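Local coordinates for protein endo-beta-1,2-glucanase (Talaromyces funiculosus, PDB 6IMV) that hydrolyses internal beta-1,2-glucosidic bonds of beta-1,2-glucans as a fungal endo-acting glycoside hydrolase, at residues 12-17 and 36-40; 64-70 and 498-503; 381-386 and 398-404; 412-418 and 430-436. One frame throughout, in Å; residues are numbered along the deposited sequence.

Interaction 1: residues 12-17 and 36-40; sequences EPSCRF and DVLFW
Phe-17 and Trp-40 stand side by side at the apolar centre, planes 22° apart and centroids 5.6 Å apart, slid so that the rings barely overlap; Phe-17 CD2 lies 3.6 Å from Trp-40 CD1. Phe-17 (chi1 p) lays one face on Asp-36, whose CB is 3.8 Å from the ring centroid, and brings CZ to 3.7 Å from Val-37 CG2. Trp-40 (chi1 m) is covered over one face by Cys-15: CA sits 3.9 Å and SG 4.2 Å from the centroid of the six-membered ring, a CH-pi and a sulfur-aromatic contact. Segment 12-17, extended through Ser-14 and then turning at Cys-15 to Phe-17, drapes over helix 30-41, with Pro-13 CA 6.0 Å from Asp-36 CA and Cys-15 CA 7.0 Å from Trp-40 CA; the disulfide from Cys-15 to Cys-504 holds this segment to the chain's other end. Farther out, Pro-13 (C-gamma endo) places CD 4.1 Å from the centroid of Phe-39 (chi1 t), over its face. At the polar edge Trp-40 NE1 donates to Pro-13 O (3.1 Å), Glu-12 OE2 comes within 3.4 Å of Phe-39 CZ, and Asp-36 OD2 is hydrogen-bonded to Tyr-21 OH.

Interaction 2: residues 64-70 and 498-503; sequences IDWVTGE and LVDFTT
The turn between antiparallel strands 57-64 and 71-78 receives the C-terminal tail here, with Phe-501 as the plug. One face of its ring (chi1 m) is covered by Gly-69, whose CA is 3.6 Å from the ring centroid, a CH-pi contact; Ile-64 CD1 reaches Phe-501 CE2 at 3.6 Å, and Trp-66 O approaches Phe-501 CE1 at 3.2 Å. Gly-69 has positive phi (73°), and a CB there would clash with the ring. Asp-65 OD2 accepts from Val-67 N (3.0 Å), an Asx turn, and from Thr-68 N (2.9 Å), which extends it to an Asx motif, while Thr-68 OG1 accepts from Glu-70 N (3.1 Å) in an ST turn. With Thr-68 CA 4.8 Å from Thr-502 CA, the turn's carbonyls take bonds from the tail: Thr-502 N to Val-67 O (3.0 Å), Thr-503 OG1 to Thr-68 O (2.6 Å) and, weakly, Thr-503 N to Thr-68 O (3.3 Å). One water donates to Gly-69 O (2.6 Å) and Thr-503 OG1 (2.8 Å). Trp-66 CZ2 meets Leu-498 CD2 at 3.8 Å, and Lys-409 makes a cation-pi contact with Trp-66.

Interaction 3: residues 381-386 and 398-404; sequences ITPYSV and MAWWRNM
No hydrogen bond crosses between helical segment 398-404 and the 3-10 turn 383-385 with its flanks; the two meet largely through apolar side chains, and the backbones come closest at Pro-383 and Trp-401, CA to CA 5.0 Å. Met-398 comes first, its CE 4.3 Å from Val-386 CG2. Trp-400 contributes CB, 3.6 Å from Val-386 CG1, while its indole leads away and NE1 bonds to Cys-487 O. Trp-401 (chi1 t) sets CD1 3.7 Å from Pro-383 CB and 4.0 Å from Val-386 CG2, the latter at the ring edge. One turn on from Trp-400, Met-404 (chi1 m, chi2 t) sets its thioether against the turn: SD lies 3.2 Å from Thr-382 O, CE 3.6 Å from Val-386 CG1 and 3.4 Å from Ser-385 OG, and CG 4.0 Å from Ile-381 CD1. Ser-385 OG donates to Thr-382 O (2.7 Å), tightening that turn. Every residue that touches across this contact is buried: strand 380-381 runs into the turn, Tyr-384 and Trp-401 pack on helix 433-443, and Met-398 and Trp-401 rest on helix 30-41.

Interaction 4: residues 412-418 and 430-436; sequences NIYGSTE and LLTWDSK. With BGC (beta-D-glucopyranose), chain I.
Two buried charges organise this half of the hairpin of strands 415-421 and 427-432. Lys-436 NZ donates to Tyr-414 O (2.7 Å) and Ser-416 O (2.8 Å) and forms a salt bridge with Glu-41; a CB on Gly-415 would collide with Lys-436 NZ. Glu-418 OE1 accepts from both Thr-432 OG1 and Ser-435 OG (each 2.7 Å), and its OE2 takes a bond from a water (2.7 Å) and one from Asn-348. That water also donates to Thr-432 OG1 (2.9 Å), which N-caps the helix starting at Trp-433 by accepting from Ser-435 N (3.2 Å). Glu-418 N donates to Leu-430 O (3.0 Å), pairing the strands. A second water donates to Thr-417 O (2.7 Å) and Ser-435 O (2.8 Å). Residues 412-415 form a type I beta turn, within which Asn-412 OD1 also accepts from Tyr-414 N (2.7 Å), an Asx turn. Thr-432 and Asp-434 line the glucose pocket, Thr-432 CG2 being 3.9 Å from BGC O4. Strand 427-432 pairs with strand 57-64 on its other flank, and Glu-418 and Ser-435 pack against strand 347-352.

In the fold
From the N terminus, interaction 1 closes a short, mostly helical loop of 18 residues, folding the first segment back on helix 30-41. Interaction 2 opens at the turn after strand 57-64 and closes only near the C terminus, enclosing 427 residues. Interactions 3 and 4 nest inside that span, one after the other, each closing 11 residues; no loops cross. The ends of the chain are drawn together where interaction 1 touches interaction 2, through the Arg-16 to Asp-500 salt bridge. Trp-401 of interaction 3 packs on Val-37 and Phe-17 of interaction 1, while interaction 4 touches all three others, tying both termini and helix 394-405 to the sheet that lines the sugar site.

Interaction 1: residues 12-17 and 36-40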
# COMPACT_ATOMS: atom_id res chain seq x y z
N GLU A 12 -23.68 -4.67 16.31
CA GLU A 12 -22.69 -4.27 15.26
C GLU A 12 -22.83 -2.77 14.98
O GLU A 12 -23.92 -2.21 15.08
CB GLU A 12 -22.83 -5.13 14.00
CG GLU A 12 -24.23 -5.22 13.43
CD GLU A 12 -24.35 -6.09 12.18
OE1 GLU A 12 -25.09 -5.71 11.25
OE2 GLU A 12 -23.67 -7.14 12.13
N PRO A 13 -21.73 -2.07 14.64
CA PRO A 13 -21.72 -0.61 14.63
C PRO A 13 -22.58 -0.01 13.50
O PRO A 13 -22.76 -0.64 12.46
CB PRO A 13 -20.24 -0.26 14.45
CG PRO A 13 -19.65 -1.45 13.75
CD PRO A 13 -20.44 -2.64 14.25
N SER A 14 -23.11 1.20 13.73
CA SER A 14 -23.79 1.97 12.68
C SER A 14 -22.78 2.28 11.57
O SER A 14 -21.58 2.41 11.82
CB SER A 14 -24.37 3.27 13.18
OG SER A 14 -25.16 3.07 14.34
N CYS A 15 -23.30 2.42 10.35
CA CYS A 15 -22.48 2.79 9.21
C CYS A 15 -21.73 4.10 9.48
O CYS A 15 -20.55 4.22 9.13
CB CYS A 15 -23.33 2.94 7.96
SG CYS A 15 -22.28 3.14 6.50
N ARG A 16 -22.41 5.06 10.09
CA ARG A 16 -21.88 6.40 10.30
C ARG A 16 -21.31 6.51 11.72
O ARG A 16 -21.55 7.47 12.42
CB ARG A 16 -22.99 7.42 10.02
CG ARG A 16 -22.49 8.81 9.64
CD ARG A 16 -21.79 8.82 8.29
NE ARG A 16 -21.44 10.17 7.85
CZ ARG A 16 -20.21 10.69 7.83
NH1 ARG A 16 -19.19 10.04 8.38
NH2 ARG A 16 -20.02 11.85 7.24
N PHE A 17 -20.48 5.54 12.12
CA PHE A 17 -19.98 5.43 13.49
C PHE A 17 -18.94 6.51 13.81
O PHE A 17 -18.74 6.83 14.99
CB PHE A 17 -19.38 4.04 13.76
CG PHE A 17 -18.12 3.74 12.98
CD1 PHE A 17 -16.88 4.16 13.46
CD2 PHE A 17 -18.17 3.06 11.78
CE1 PHE A 17 -15.73 3.91 12.73
CE2 PHE A 17 -17.01 2.79 11.07
CZ PHE A 17 -15.80 3.22 11.55
N ASP A 36 -14.71 -1.00 15.10
CA ASP A 36 -15.78 -0.48 14.25
C ASP A 36 -15.26 -0.27 12.82
O ASP A 36 -15.93 -0.63 11.85
CB ASP A 36 -16.40 0.78 14.84
CG ASP A 36 -17.28 0.49 16.05
OD1 ASP A 36 -17.55 -0.69 16.29
OD2 ASP A 36 -17.67 1.44 16.73
N VAL A 37 -14.05 0.30 12.72
CA VAL A 37 -13.40 0.59 11.45
C VAL A 37 -13.29 -0.69 10.62
O VAL A 37 -13.69 -0.72 9.45
CB VAL A 37 -12.03 1.25 11.64
CG1 VAL A 37 -11.24 1.28 10.34
CG2 VAL A 37 -12.16 2.65 12.23
N LEU A 38 -12.75 -1.75 11.23
CA LEU A 38 -12.48 -3.00 10.52
C LEU A 38 -13.77 -3.62 9.98
O LEU A 38 -13.77 -4.17 8.88
CB LEU A 38 -11.76 -3.96 11.47
CG LEU A 38 -10.31 -3.63 11.77
CD1 LEU A 38 -9.82 -4.43 12.97
CD2 LEU A 38 -9.44 -3.87 10.55
N PHE A 39 -14.85 -3.54 10.77
CA PHE A 39 -16.16 -4.11 10.41
C PHE A 39 -16.63 -3.51 9.08
O PHE A 39 -16.97 -4.24 8.15
CB PHE A 39 -17.20 -3.86 11.51
CG PHE A 39 -18.56 -4.44 11.21
CD1 PHE A 39 -18.84 -5.76 11.51
CD2 PHE A 39 -19.55 -3.67 10.60
CE1 PHE A 39 -20.09 -6.30 11.23
CE2 PHE A 39 -20.79 -4.21 10.32
CZ PHE A 39 -21.06 -5.53 10.63
N TRP A 40 -16.62 -2.17 8.99
CA TRP A 40 -17.13 -1.51 7.79
C TRP A 40 -16.13 -1.58 6.63
O TRP A 40 -16.56 -1.74 5.47
CB TRP A 40 -17.59 -0.09 8.13
CG TRP A 40 -18.92 -0.15 8.81
CD1 TRP A 40 -19.16 -0.03 10.14
CD2 TRP A 40 -20.18 -0.46 8.19
NE1 TRP A 40 -20.49 -0.22 10.40
CE2 TRP A 40 -21.14 -0.48 9.22
CE3 TRP A 40 -20.60 -0.71 6.87
CZ2 TRP A 40 -22.49 -0.73 8.97
CZ3 TRP A 40 -21.93 -0.96 6.63
CH2 TRP A 40 -22.86 -0.96 7.67

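Interaction 2: residues 64-70 and 498-503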
# COMPACT_ATOMS: atom_id res chain seq x y z
N ILE A 64 -19.07 4.75 -6.32
CA ILE A 64 -20.33 4.62 -5.61
C ILE A 64 -21.19 5.83 -5.98
O ILE A 64 -20.66 6.91 -6.30
CB ILE A 64 -20.12 4.47 -4.09
CG1 ILE A 64 -19.41 5.69 -3.46
CG2 ILE A 64 -19.36 3.19 -3.80
CD1 ILE A 64 -19.11 5.54 -1.98
N ASP A 65 -22.51 5.63 -5.95
CA ASP A 65 -23.46 6.64 -6.41
C ASP A 65 -23.36 7.88 -5.51
O ASP A 65 -23.33 7.80 -4.28
CB ASP A 65 -24.88 6.06 -6.44
CG ASP A 65 -25.91 7.05 -6.97
OD1 ASP A 65 -26.04 7.12 -8.19
OD2 ASP A 65 -26.53 7.76 -6.15
N TRP A 66 -23.34 9.04 -6.16
CA TRP A 66 -23.21 10.32 -5.50
C TRP A 66 -24.21 10.48 -4.36
O TRP A 66 -23.86 10.98 -3.30
CB TRP A 66 -23.35 11.47 -6.51
CG TRP A 66 -23.18 12.79 -5.85
CD1 TRP A 66 -24.17 13.69 -5.51
CD2 TRP A 66 -21.95 13.35 -5.37
NE1 TRP A 66 -23.62 14.78 -4.89
CE2 TRP A 66 -22.26 14.60 -4.79
CE3 TRP A 66 -20.62 12.92 -5.39
CZ2 TRP A 66 -21.28 15.42 -4.24
CZ3 TRP A 66 -19.66 13.73 -4.84
CH2 TRP A 66 -19.98 14.96 -4.27
N VAL A 67 -25.46 10.07 -4.59
CA VAL A 67 -26.54 10.24 -3.63
C VAL A 67 -26.63 9.03 -2.69
O VAL A 67 -26.70 9.21 -1.48
CB VAL A 67 -27.89 10.52 -4.33
CG1 VAL A 67 -29.06 10.51 -3.35
CG2 VAL A 67 -27.84 11.81 -5.13
N THR A 68 -26.67 7.81 -3.24
CA THR A 68 -27.00 6.64 -2.42
C THR A 68 -25.77 6.08 -1.69
O THR A 68 -25.94 5.44 -0.66
CB THR A 68 -27.65 5.52 -3.24
OG1 THR A 68 -26.65 4.93 -4.06
CG2 THR A 68 -28.82 6.01 -4.07
N GLY A 69 -24.58 6.26 -2.27
CA GLY A 69 -23.35 5.65 -1.74
C GLY A 69 -23.27 4.15 -1.99
O GLY A 69 -22.48 3.46 -1.34
N GLU A 70 -24.06 3.65 -2.95
CA GLU A 70 -24.05 2.23 -3.34
C GLU A 70 -23.11 2.04 -4.53
O GLU A 70 -22.98 2.93 -5.38
CB GLU A 70 -25.46 1.75 -3.70
CG GLU A 70 -26.33 1.53 -2.48
CD GLU A 70 -27.82 1.44 -2.72
OE1 GLU A 70 -28.36 2.24 -3.52
OE2 GLU A 70 -28.45 0.60 -2.10
N LEU A 498 -22.84 19.60 1.20
CA LEU A 498 -22.81 18.20 0.79
C LEU A 498 -23.67 17.39 1.76
O LEU A 498 -23.67 17.66 2.95
CB LEU A 498 -21.37 17.66 0.79
CG LEU A 498 -20.42 18.24 -0.25
CD1 LEU A 498 -19.07 17.55 -0.18
CD2 LEU A 498 -21.01 18.14 -1.66
N VAL A 499 -24.33 16.35 1.24
CA VAL A 499 -25.25 15.52 2.01
C VAL A 499 -24.67 14.10 2.07
O VAL A 499 -24.27 13.55 1.06
CB VAL A 499 -26.66 15.52 1.38
CG1 VAL A 499 -27.64 14.68 2.19
CG2 VAL A 499 -27.19 16.94 1.19
N ASP A 500 -24.66 13.50 3.27
CA ASP A 500 -24.20 12.13 3.45
C ASP A 500 -24.97 11.21 2.49
O ASP A 500 -26.13 11.48 2.13
CB ASP A 500 -24.37 11.66 4.90
CG ASP A 500 -23.28 12.12 5.85
OD1 ASP A 500 -22.27 12.67 5.38
OD2 ASP A 500 -23.46 11.93 7.05
N PHE A 501 -24.31 10.11 2.10
CA PHE A 501 -24.95 9.06 1.33
C PHE A 501 -26.21 8.57 2.06
O PHE A 501 -26.21 8.44 3.27
CB PHE A 501 -23.97 7.91 1.11
CG PHE A 501 -22.74 8.27 0.31
CD1 PHE A 501 -22.85 8.86 -0.95
CD2 PHE A 501 -21.47 7.98 0.79
CE1 PHE A 501 -21.73 9.17 -1.69
CE2 PHE A 501 -20.35 8.29 0.04
CZ PHE A 501 -20.47 8.88 -1.20
N THR A 502 -27.27 8.26 1.31
CA THR A 502 -28.56 7.95 1.92
C THR A 502 -28.53 6.57 2.58
O THR A 502 -29.37 6.31 3.43
CB THR A 502 -29.72 8.07 0.92
OG1 THR A 502 -29.47 7.20 -0.18
CG2 THR A 502 -29.91 9.49 0.43
N THR A 503 -27.57 5.70 2.22
CA THR A 503 -27.43 4.38 2.88
C THR A 503 -26.48 4.44 4.09
O THR A 503 -26.33 3.44 4.78
CB THR A 503 -26.97 3.32 1.88
OG1 THR A 503 -25.73 3.74 1.30
CG2 THR A 503 -28.00 3.08 0.80
O HOH W 1 -26.74 11.84 -0.56
O HOH W 2 -22.92 4.05 1.20

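Interaction 3: residues 381-386 and 398-404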
# COMPACT_ATOMS: atom_id res chain seq x y z
N ILE A 381 -7.58 15.77 0.59
CA ILE A 381 -7.05 14.96 1.70
C ILE A 381 -7.72 13.58 1.66
O ILE A 381 -8.80 13.41 1.08
CB ILE A 381 -7.27 15.65 3.06
CG1 ILE A 381 -8.73 16.06 3.26
CG2 ILE A 381 -6.31 16.82 3.22
CD1 ILE A 381 -9.04 16.63 4.62
N THR A 382 -7.07 12.59 2.29
CA THR A 382 -7.55 11.21 2.25
C THR A 382 -7.27 10.50 3.58
O THR A 382 -6.20 10.64 4.16
CB THR A 382 -6.94 10.44 1.07
OG1 THR A 382 -7.39 9.08 1.13
CG2 THR A 382 -5.43 10.46 1.06
N PRO A 383 -8.23 9.67 4.06
CA PRO A 383 -8.01 8.88 5.28
C PRO A 383 -6.75 7.99 5.28
O PRO A 383 -6.15 7.82 6.33
CB PRO A 383 -9.28 8.03 5.36
CG PRO A 383 -10.33 8.89 4.68
CD PRO A 383 -9.59 9.51 3.52
N TYR A 384 -6.35 7.45 4.12
CA TYR A 384 -5.23 6.48 4.10
C TYR A 384 -3.89 7.17 4.39
O TYR A 384 -2.90 6.48 4.68
CB TYR A 384 -5.23 5.66 2.81
CG TYR A 384 -4.29 6.09 1.72
CD1 TYR A 384 -4.68 7.01 0.75
CD2 TYR A 384 -3.04 5.52 1.58
CE1 TYR A 384 -3.84 7.37 -0.29
CE2 TYR A 384 -2.18 5.88 0.55
CZ TYR A 384 -2.58 6.81 -0.39
OH TYR A 384 -1.74 7.17 -1.42
N SER A 385 -3.85 8.51 4.33
CA SER A 385 -2.69 9.30 4.74
C SER A 385 -2.23 8.94 6.16
O SER A 385 -1.07 9.16 6.51
CB SER A 385 -2.95 10.78 4.62
OG SER A 385 -3.98 11.19 5.52
N VAL A 386 -3.13 8.39 6.98
CA VAL A 386 -2.83 8.05 8.38
C VAL A 386 -2.09 6.71 8.51
O VAL A 386 -1.66 6.39 9.60
CB VAL A 386 -4.11 8.01 9.24
CG1 VAL A 386 -4.98 9.23 9.03
CG2 VAL A 386 -4.90 6.72 9.01
N MET A 398 -5.95 7.01 14.22
CA MET A 398 -7.40 6.88 14.13
C MET A 398 -8.11 8.21 14.42
O MET A 398 -9.20 8.43 13.90
CB MET A 398 -7.91 5.80 15.09
CG MET A 398 -7.63 4.39 14.59
SD MET A 398 -8.39 4.08 12.99
CE MET A 398 -6.96 4.24 11.93
N ALA A 399 -7.50 9.09 15.22
CA ALA A 399 -8.05 10.43 15.44
C ALA A 399 -8.07 11.20 14.11
O ALA A 399 -9.08 11.84 13.76
CB ALA A 399 -7.28 11.18 16.50
N TRP A 400 -6.96 11.12 13.36
CA TRP A 400 -6.86 11.78 12.07
C TRP A 400 -7.83 11.16 11.06
O TRP A 400 -8.51 11.87 10.32
CB TRP A 400 -5.41 11.76 11.56
CG TRP A 400 -4.58 12.82 12.21
CD1 TRP A 400 -3.73 12.66 13.27
CD2 TRP A 400 -4.52 14.21 11.85
NE1 TRP A 400 -3.16 13.86 13.59
CE2 TRP A 400 -3.62 14.82 12.74
CE3 TRP A 400 -5.15 14.99 10.88
CZ2 TRP A 400 -3.32 16.18 12.67
CZ3 TRP A 400 -4.86 16.33 10.82
CH2 TRP A 400 -3.96 16.92 11.70
N TRP A 401 -7.90 9.82 11.07
CA TRP A 401 -8.83 9.06 10.25
C TRP A 401 -10.27 9.52 10.51
O TRP A 401 -11.01 9.83 9.58
CB TRP A 401 -8.66 7.56 10.54
CG TRP A 401 -9.37 6.65 9.58
CD1 TRP A 401 -8.83 6.03 8.49
CD2 TRP A 401 -10.73 6.21 9.66
NE1 TRP A 401 -9.77 5.24 7.89
CE2 TRP A 401 -10.95 5.33 8.58
CE3 TRP A 401 -11.80 6.48 10.53
CZ2 TRP A 401 -12.19 4.73 8.35
CZ3 TRP A 401 -13.02 5.87 10.30
CH2 TRP A 401 -13.21 5.02 9.23
N ARG A 402 -10.65 9.58 11.79
CA ARG A 402 -11.99 9.98 12.22
C ARG A 402 -12.29 11.39 11.70
O ARG A 402 -13.37 11.64 11.12
CB ARG A 402 -12.10 9.94 13.75
CG ARG A 402 -13.41 10.51 14.29
CD ARG A 402 -13.50 10.52 15.80
NE ARG A 402 -14.59 11.36 16.27
CZ ARG A 402 -14.62 12.69 16.20
NH1 ARG A 402 -13.53 13.37 15.86
NH2 ARG A 402 -15.74 13.35 16.45
N ASN A 403 -11.35 12.31 11.90
CA ASN A 403 -11.51 13.72 11.53
C ASN A 403 -11.90 13.84 10.05
O ASN A 403 -12.83 14.58 9.70
CB ASN A 403 -10.25 14.55 11.84
CG ASN A 403 -10.56 16.03 11.96
OD1 ASN A 403 -11.20 16.44 12.91
ND2 ASN A 403 -10.11 16.83 11.01
N MET A 404 -11.23 13.09 9.19
CA MET A 404 -11.54 13.08 7.76
C MET A 404 -12.84 12.31 7.49
O MET A 404 -13.67 12.78 6.71
CB MET A 404 -10.37 12.47 6.98
CG MET A 404 -9.14 13.36 7.00
SD MET A 404 -7.77 12.68 6.06
CE MET A 404 -6.81 11.89 7.35

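Interaction 4: residues 412-418 and 430-436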
# COMPACT_ATOMS: atom_id res chain seq x y z
N ASN A 412 -19.26 5.27 4.03
CA ASN A 412 -20.22 4.59 3.18
C ASN A 412 -20.39 3.15 3.71
O ASN A 412 -19.67 2.75 4.62
CB ASN A 412 -19.77 4.63 1.72
CG ASN A 412 -18.40 4.03 1.51
OD1 ASN A 412 -18.25 2.81 1.51
ND2 ASN A 412 -17.40 4.87 1.33
N ILE A 413 -21.29 2.39 3.09
CA ILE A 413 -21.61 1.01 3.52
C ILE A 413 -20.46 0.04 3.19
O ILE A 413 -20.57 -1.15 3.50
CB ILE A 413 -22.93 0.50 2.91
CG1 ILE A 413 -22.93 0.52 1.38
CG2 ILE A 413 -24.11 1.26 3.48
CD1 ILE A 413 -24.04 -0.30 0.76
N TYR A 414 -19.37 0.55 2.59
CA TYR A 414 -18.15 -0.23 2.38
C TYR A 414 -16.97 0.37 3.16
O TYR A 414 -15.81 0.06 2.86
CB TYR A 414 -17.83 -0.31 0.88
CG TYR A 414 -19.02 -0.53 -0.01
CD1 TYR A 414 -19.48 -1.81 -0.29
CD2 TYR A 414 -19.71 0.54 -0.57
CE1 TYR A 414 -20.59 -2.02 -1.10
CE2 TYR A 414 -20.80 0.35 -1.40
CZ TYR A 414 -21.24 -0.94 -1.66
OH TYR A 414 -22.32 -1.10 -2.47
N GLY A 415 -17.27 1.20 4.17
CA GLY A 415 -16.25 1.83 5.03
C GLY A 415 -15.95 3.26 4.61
O GLY A 415 -16.85 3.99 4.23
N SER A 416 -14.67 3.64 4.69
CA SER A 416 -14.25 5.02 4.37
C SER A 416 -14.36 5.29 2.87
O SER A 416 -14.23 4.37 2.02
CB SER A 416 -12.86 5.30 4.88
OG SER A 416 -11.88 4.49 4.24
N THR A 417 -14.61 6.56 2.55
CA THR A 417 -14.64 7.07 1.19
C THR A 417 -13.22 7.49 0.78
O THR A 417 -12.40 7.86 1.64
CB THR A 417 -15.66 8.21 1.10
OG1 THR A 417 -16.90 7.76 1.64
CG2 THR A 417 -15.87 8.71 -0.31
N GLU A 418 -12.95 7.46 -0.54
CA GLU A 418 -11.61 7.70 -1.13
C GLU A 418 -10.96 8.98 -0.58
O GLU A 418 -9.84 8.95 -0.05
CB GLU A 418 -11.73 7.74 -2.65
CG GLU A 418 -10.44 8.13 -3.38
CD GLU A 418 -9.51 7.00 -3.78
OE1 GLU A 418 -9.74 5.85 -3.36
OE2 GLU A 418 -8.53 7.27 -4.52
N LEU A 430 -15.80 7.13 -4.41
CA LEU A 430 -15.00 6.07 -4.94
C LEU A 430 -14.44 5.24 -3.77
O LEU A 430 -14.26 5.76 -2.66
CB LEU A 430 -13.88 6.72 -5.77
CG LEU A 430 -12.93 5.76 -6.49
CD1 LEU A 430 -13.63 5.09 -7.66
CD2 LEU A 430 -11.68 6.49 -6.96
N LEU A 431 -14.20 3.95 -4.05
CA LEU A 431 -13.48 3.05 -3.15
C LEU A 431 -12.28 2.47 -3.91
O LEU A 431 -12.45 2.02 -5.03
CB LEU A 431 -14.40 1.91 -2.72
CG LEU A 431 -15.83 2.28 -2.34
CD1 LEU A 431 -16.68 1.02 -2.24
CD2 LEU A 431 -15.88 3.07 -1.04
N THR A 432 -11.09 2.46 -3.29
CA THR A 432 -9.95 1.73 -3.83
C THR A 432 -9.22 1.00 -2.71
O THR A 432 -9.31 1.40 -1.54
CB THR A 432 -8.97 2.66 -4.57
OG1 THR A 432 -8.39 3.56 -3.64
CG2 THR A 432 -9.63 3.44 -5.70
N TRP A 433 -8.49 -0.07 -3.07
CA TRP A 433 -7.62 -0.78 -2.13
C TRP A 433 -6.63 0.20 -1.51
O TRP A 433 -6.43 0.19 -0.28
CB TRP A 433 -6.87 -1.94 -2.80
CG TRP A 433 -7.75 -3.09 -3.16
CD1 TRP A 433 -8.48 -3.23 -4.30
CD2 TRP A 433 -8.01 -4.26 -2.37
NE1 TRP A 433 -9.17 -4.41 -4.28
CE2 TRP A 433 -8.90 -5.07 -3.11
CE3 TRP A 433 -7.58 -4.72 -1.11
CZ2 TRP A 433 -9.38 -6.29 -2.63
CZ3 TRP A 433 -8.05 -5.92 -0.64
CH2 TRP A 433 -8.94 -6.69 -1.39
N ASP A 434 -6.01 1.02 -2.37
CA ASP A 434 -4.96 1.97 -1.97
C ASP A 434 -5.46 2.91 -0.86
O ASP A 434 -4.72 3.17 0.10
CB ASP A 434 -4.42 2.74 -3.18
CG ASP A 434 -3.40 1.97 -4.02
OD1 ASP A 434 -3.74 0.90 -4.52
OD2 ASP A 434 -2.28 2.49 -4.21
N SER A 435 -6.69 3.43 -0.98
CA SER A 435 -7.20 4.46 -0.04
C SER A 435 -7.86 3.85 1.21
O SER A 435 -8.28 4.59 2.09
CB SER A 435 -8.14 5.44 -0.72
OG SER A 435 -9.43 4.88 -0.91
N LYS A 436 -7.97 2.52 1.28
CA LYS A 436 -8.78 1.88 2.33
C LYS A 436 -8.02 0.76 3.04
O LYS A 436 -8.00 0.70 4.28
CB LYS A 436 -10.06 1.34 1.72
CG LYS A 436 -11.05 2.40 1.25
CD LYS A 436 -12.20 1.83 0.46
CE LYS A 436 -13.11 0.93 1.26
NZ LYS A 436 -13.63 1.62 2.46
C2 BGC I . -4.73 5.14 -11.33
C3 BGC I . -6.15 5.13 -10.73
C4 BGC I . -6.22 4.30 -9.43
C5 BGC I . -5.07 4.69 -8.49
C6 BGC I . -5.03 3.87 -7.20
C1 BGC I . -3.70 5.50 -10.26
O1 BGC I . -2.36 5.50 -10.74
O2 BGC I . -4.67 6.13 -12.34
O3 BGC I . -7.09 4.62 -11.67
O4 BGC I . -7.49 4.47 -8.76
O5 BGC I . -3.82 4.57 -9.18
O6 BGC I . -4.75 2.51 -7.54
O HOH W 3 -10.09 3.06 5.58
O HOH W 4 -10.58 6.11 2.65
O HOH W 5 -6.50 5.52 -4.54